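Pirin-like protein YhaK (Escherichia coli, PDB 2VEC) is of unknown function, lacks quercetin 2,3-dioxygenase activity and is a redox-sensitive cytosolic bicupin of the pirin family. Local coordinates at residues P202-A215 and A224-E236. Sequence-based numbering, arbitrary orientation. Where two conformers were deposited one is given.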
loop_
_atom_site.group_PDB
_atom_site.type_symbol
_atom_site.label_atom_id
_atom_site.label_comp_id
_atom_site.label_asym_id
_atom_site.label_seq_id
_atom_site.Cartn_x
_atom_site.Cartn_y
_atom_site.Cartn_z
ATOM N N PRO A 202 3.411 12.624 11.995
ATOM C CA PRO A 202 4.749 13.186 11.919
ATOM C C PRO A 202 5.658 12.394 10.958
ATOM O O PRO A 202 6.838 12.673 10.855
ATOM C CB PRO A 202 5.241 13.051 13.365
ATOM C CG PRO A 202 4.682 11.709 13.801
ATOM C CD PRO A 202 3.261 11.726 13.160
ATOM N N ARG A 203 5.108 11.401 10.279
ATOM C CA ARG A 203 5.947 10.527 9.437
ATOM C C ARG A 203 5.160 10.234 8.157
ATOM O O ARG A 203 3.954 10.002 8.201
ATOM C CB ARG A 203 6.265 9.232 10.199
ATOM C CG ARG A 203 7.379 8.357 9.535
ATOM C CD ARG A 203 7.652 7.010 10.301
ATOM N NE ARG A 203 8.066 7.319 11.677
ATOM C CZ ARG A 203 9.265 7.678 12.105
ATOM N NH1 ARG A 203 10.311 7.738 11.287
ATOM N NH2 ARG A 203 9.424 7.951 13.400
ATOM N N ALA A 204 5.837 10.238 7.015
ATOM C CA ALA A 204 5.189 9.799 5.774
ATOM C C ALA A 204 6.090 8.793 5.105
ATOM O O ALA A 204 7.349 8.855 5.252
ATOM C CB ALA A 204 5.002 10.953 4.868
ATOM N N TYR A 205 5.482 7.888 4.358
ATOM C CA TYR A 205 6.271 7.005 3.532
ATOM C C TYR A 205 5.759 7.181 2.109
ATOM O O TYR A 205 4.528 7.136 1.847
ATOM C CB TYR A 205 6.081 5.552 3.980
ATOM C CG TYR A 205 6.858 4.563 3.137
ATOM C CD1 TYR A 205 8.191 4.343 3.400
ATOM C CD2 TYR A 205 6.236 3.831 2.122
ATOM C CE1 TYR A 205 8.955 3.440 2.616
ATOM C CE2 TYR A 205 6.970 2.888 1.375
ATOM C CZ TYR A 205 8.331 2.735 1.624
ATOM O OH TYR A 205 9.086 1.863 0.885
ATOM N N LEU A 206 6.701 7.325 1.164
ATOM C CA LEU A 206 6.381 7.408 -0.267
ATOM C C LEU A 206 6.821 6.123 -0.952
ATOM O O LEU A 206 7.931 5.661 -0.690
ATOM C CB LEU A 206 7.179 8.555 -0.906
ATOM C CG LEU A 206 7.128 9.889 -0.148
ATOM C CD1 LEU A 206 7.843 10.938 -0.991
ATOM C CD2 LEU A 206 5.682 10.329 0.078
ATOM N N GLN A 207 6.014 5.600 -1.894
ATOM C CA GLN A 207 6.372 4.384 -2.618
ATOM C C GLN A 207 6.100 4.567 -4.095
ATOM O O GLN A 207 4.999 4.958 -4.474
ATOM C CB GLN A 207 5.612 3.146 -2.069
ATOM C CG GLN A 207 5.941 1.844 -2.844
ATOM C CD GLN A 207 7.418 1.467 -2.678
ATOM O OE1 GLN A 207 7.953 1.575 -1.573
ATOM N NE2 GLN A 207 8.069 1.040 -3.747
ATOM N N SER A 208 7.096 4.286 -4.931
ATOM C CA SER A 208 6.860 4.211 -6.355
ATOM C C SER A 208 6.255 2.829 -6.662
ATOM O O SER A 208 6.901 1.783 -6.357
ATOM C CB SER A 208 8.185 4.407 -7.106
ATOM O OG SER A 208 8.069 3.879 -8.446
ATOM N N ILE A 209 5.047 2.811 -7.240
ATOM C CA ILE A 209 4.504 1.557 -7.772
ATOM C C ILE A 209 5.057 1.378 -9.188
ATOM O O ILE A 209 5.604 0.305 -9.542
ATOM C CB ILE A 209 2.966 1.543 -7.770
ATOM C CG1 ILE A 209 2.418 1.571 -6.312
ATOM C CG2 ILE A 209 2.427 0.276 -8.498
ATOM C CD1 ILE A 209 0.867 1.915 -6.289
ATOM N N HIS A 210 4.894 2.436 -9.988
ATOM C CA HIS A 210 5.645 2.527 -11.229
ATOM C C HIS A 210 5.890 3.966 -11.614
ATOM O O HIS A 210 5.157 4.885 -11.284
ATOM C CB HIS A 210 5.058 1.701 -12.368
ATOM C CG HIS A 210 3.821 2.277 -12.976
ATOM N ND1 HIS A 210 3.851 3.292 -13.908
ATOM C CD2 HIS A 210 2.520 1.956 -12.810
ATOM C CE1 HIS A 210 2.617 3.578 -14.286
ATOM N NE2 HIS A 210 1.792 2.773 -13.644
ATOM N N GLY A 211 7.081 4.154 -12.169
ATOM C CA GLY A 211 7.581 5.493 -12.520
ATOM C C GLY A 211 8.379 6.193 -11.430
ATOM O O GLY A 211 8.542 5.702 -10.307
ATOM N N LYS A 212 8.913 7.351 -11.787
ATOM C CA LYS A 212 9.815 8.081 -10.909
ATOM C C LYS A 212 9.176 9.427 -10.568
ATOM O O LYS A 212 8.340 9.933 -11.321
ATOM C CB LYS A 212 11.173 8.258 -11.579
ATOM C CG LYS A 212 11.111 8.863 -12.933
ATOM C CD LYS A 212 12.516 8.908 -13.591
ATOM C CE LYS A 212 12.396 9.073 -15.097
ATOM N NZ LYS A 212 13.694 9.612 -15.651
ATOM N N PHE A 213 9.541 9.986 -9.417
ATOM C CA PHE A 213 8.909 11.209 -8.946
ATOM C C PHE A 213 9.762 11.829 -7.870
ATOM O O PHE A 213 10.688 11.193 -7.367
ATOM C CB PHE A 213 7.471 10.962 -8.449
ATOM C CG PHE A 213 7.330 10.121 -7.191
ATOM C CD1 PHE A 213 7.610 8.746 -7.192
ATOM C CD2 PHE A 213 6.822 10.687 -6.012
ATOM C CE1 PHE A 213 7.407 7.942 -6.008
ATOM C CE2 PHE A 213 6.632 9.906 -4.837
ATOM C CZ PHE A 213 6.910 8.520 -4.844
ATOM N N HIS A 214 9.463 13.076 -7.533
ATOM C CA HIS A 214 10.132 13.675 -6.401
ATOM C C HIS A 214 9.161 14.353 -5.475
ATOM O O HIS A 214 8.016 14.605 -5.833
ATOM C CB HIS A 214 11.255 14.623 -6.839
ATOM C CG HIS A 214 10.822 15.703 -7.792
ATOM N ND1 HIS A 214 10.591 15.471 -9.134
ATOM C CD2 HIS A 214 10.602 17.028 -7.596
ATOM C CE1 HIS A 214 10.241 16.606 -9.720
ATOM N NE2 HIS A 214 10.271 17.571 -8.816
ATOM N N ALA A 215 9.605 14.582 -4.249
ATOM C CA ALA A 215 8.767 15.239 -3.271
ATOM C C ALA A 215 9.385 16.582 -2.921
ATOM O O ALA A 215 10.609 16.696 -2.800
ATOM C CB ALA A 215 8.632 14.391 -2.055
ATOM N N ALA A 224 14.047 12.388 -4.166
ATOM C CA ALA A 224 13.760 11.959 -5.538
ATOM C C ALA A 224 13.780 10.413 -5.542
ATOM O O ALA A 224 14.696 9.789 -4.972
ATOM C CB ALA A 224 14.794 12.560 -6.522
ATOM N N LEU A 225 12.768 9.817 -6.154
ATOM C CA LEU A 225 12.552 8.376 -6.130
ATOM C C LEU A 225 12.554 7.833 -7.538
ATOM O O LEU A 225 11.857 8.370 -8.418
ATOM C CB LEU A 225 11.226 8.046 -5.416
ATOM C CG LEU A 225 11.209 8.212 -3.879
ATOM C CD1 LEU A 225 11.015 9.649 -3.411
ATOM C CD2 LEU A 225 10.087 7.300 -3.265
ATOM N N THR A 226 13.361 6.804 -7.778
ATOM C CA THR A 226 13.353 6.126 -9.055
ATOM C C THR A 226 12.327 4.995 -8.986
ATOM O O THR A 226 11.676 4.812 -7.959
ATOM C CB THR A 226 14.770 5.620 -9.452
ATOM O OG1 THR A 226 14.771 5.282 -10.849
ATOM C CG2 THR A 226 15.192 4.444 -8.625
ATOM N N CYS A 227 12.142 4.265 -10.088
ATOM C CA CYS A 227 11.087 3.249 -10.167
ATOM C C CYS A 227 11.269 2.229 -9.034
ATOM O O CYS A 227 12.370 1.700 -8.877
ATOM C CB CYS A 227 11.145 2.524 -11.514
ATOM S SG CYS A 227 10.847 3.611 -12.928
ATOM N N GLY A 228 10.199 1.954 -8.289
ATOM C CA GLY A 228 10.263 0.996 -7.201
ATOM C C GLY A 228 10.917 1.467 -5.893
ATOM O O GLY A 228 10.887 0.721 -4.910
ATOM N N ASP A 229 11.389 2.718 -5.812
ATOM C CA ASP A 229 11.987 3.220 -4.540
ATOM C C ASP A 229 10.914 3.494 -3.522
ATOM O O ASP A 229 9.781 3.881 -3.888
ATOM C CB ASP A 229 12.690 4.577 -4.741
ATOM C CG ASP A 229 14.137 4.475 -5.150
ATOM O OD1 ASP A 229 14.765 3.382 -5.145
ATOM O OD2 ASP A 229 14.679 5.548 -5.512
ATOM N N GLY A 230 11.263 3.338 -2.248
ATOM C CA GLY A 230 10.508 3.968 -1.135
ATOM C C GLY A 230 11.299 5.076 -0.488
ATOM O O GLY A 230 12.523 5.151 -0.674
ATOM N N ALA A 231 10.645 5.925 0.326
ATOM C CA ALA A 231 11.364 6.933 1.115
ATOM C C ALA A 231 10.481 7.312 2.274
ATOM O O ALA A 231 9.283 7.615 2.090
ATOM C CB ALA A 231 11.713 8.201 0.276
ATOM N N PHE A 232 11.054 7.263 3.476
ATOM C CA PHE A 232 10.384 7.831 4.657
ATOM C C PHE A 232 10.736 9.296 4.709
ATOM O O PHE A 232 11.902 9.694 4.451
ATOM C CB PHE A 232 10.871 7.161 5.949
ATOM C CG PHE A 232 10.246 5.853 6.228
ATOM C CD1 PHE A 232 9.025 5.797 6.905
ATOM C CD2 PHE A 232 10.871 4.656 5.806
ATOM C CE1 PHE A 232 8.421 4.577 7.193
ATOM C CE2 PHE A 232 10.298 3.425 6.082
ATOM C CZ PHE A 232 9.061 3.361 6.800
ATOM N N ILE A 233 9.767 10.096 5.109
ATOM C CA ILE A 233 9.910 11.525 5.267
ATOM C C ILE A 233 9.366 11.966 6.658
ATOM O O ILE A 233 8.297 11.551 7.048
ATOM C CB ILE A 233 9.220 12.282 4.077
ATOM C CG1 ILE A 233 10.155 12.181 2.841
ATOM C CG2 ILE A 233 9.042 13.736 4.389
ATOM C CD1 ILE A 233 9.568 12.660 1.554
ATOM N N ARG A 234 10.132 12.784 7.398
ATOM C CA ARG A 234 9.761 13.154 8.782
ATOM C C ARG A 234 9.378 14.607 8.966
ATOM O O ARG A 234 9.993 15.485 8.366
ATOM C CB ARG A 234 10.954 12.920 9.730
ATOM C CG ARG A 234 11.109 11.492 10.206
ATOM C CD ARG A 234 9.968 11.043 11.113
ATOM N NE ARG A 234 9.638 12.008 12.152
ATOM C CZ ARG A 234 9.996 11.925 13.426
ATOM N NH1 ARG A 234 10.750 10.936 13.853
ATOM N NH2 ARG A 234 9.615 12.867 14.282
ATOM N N ASP A 235 8.416 14.836 9.859
ATOM C CA ASP A 235 8.038 16.152 10.345
ATOM C C ASP A 235 7.724 17.168 9.251
ATOM O O ASP A 235 8.070 18.336 9.387
ATOM C CB ASP A 235 9.134 16.733 11.265
ATOM C CG ASP A 235 9.327 15.924 12.526
ATOM O OD1 ASP A 235 8.333 15.341 13.018
ATOM O OD2 ASP A 235 10.481 15.866 13.016
ATOM N N GLU A 236 7.052 16.748 8.186
ATOM C CA GLU A 236 6.584 17.715 7.193
ATOM C C GLU A 236 5.083 17.675 7.179
ATOM O O GLU A 236 4.499 16.646 6.850
ATOM C CB GLU A 236 7.084 17.368 5.795
ATOM C CG GLU A 236 8.586 17.350 5.679
ATOM C CD GLU A 236 9.195 18.732 5.854
ATOM O OE1 GLU A 236 8.451 19.723 5.791
ATOM O OE2 GLU A 236 10.426 18.821 6.059
#
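Strands 203-208 and 230-234 run antiparallel, A204 and I233 exchanging both backbone bonds (A204 N to I233 O 2.8 Å), as do L206 and A231. Beyond the corner at I209 a second short ladder joins F213 to L225, so the two segments bend together from one sheet of the C-terminal cupin into the other.

Inside the fold L206 CD1 meets I233 CD1 at 3.5 Å, while L225 lies alongside F213 and shares its CD2 between F213 CZ, 3.8 Å away, and L206 CB; CD1 lies farther off over the ring face. A215 CB touches I233 CD1, and A204 CB lies near I233 CB, in the layer between the two sheets.

On the reverse face Y205 turns its edge to F232: CD1 stands over the centre of the F232 ring, 3.5 Å from CE2, with the planes 61° apart. Y205 CG is anti to the backbone N (chi1 179°), which carries OH past G230 to Q207 OE1 at 2.7 Å. F49 packs on both rings. R234 CD lies over the R203 guanidinium, whose charge is met by the C-terminal carboxylate of V256; R234 pairs with D235.

At the turn 226-229, S208 OG accepts from G228 N (2.9 Å) and donates to G211 O, while Q207 NE2 bonds both S208 O and G228 O. These bonds hold the turn to Q207 and S208; the reducible C227-C33 disulfide ties it to the N-terminal segment.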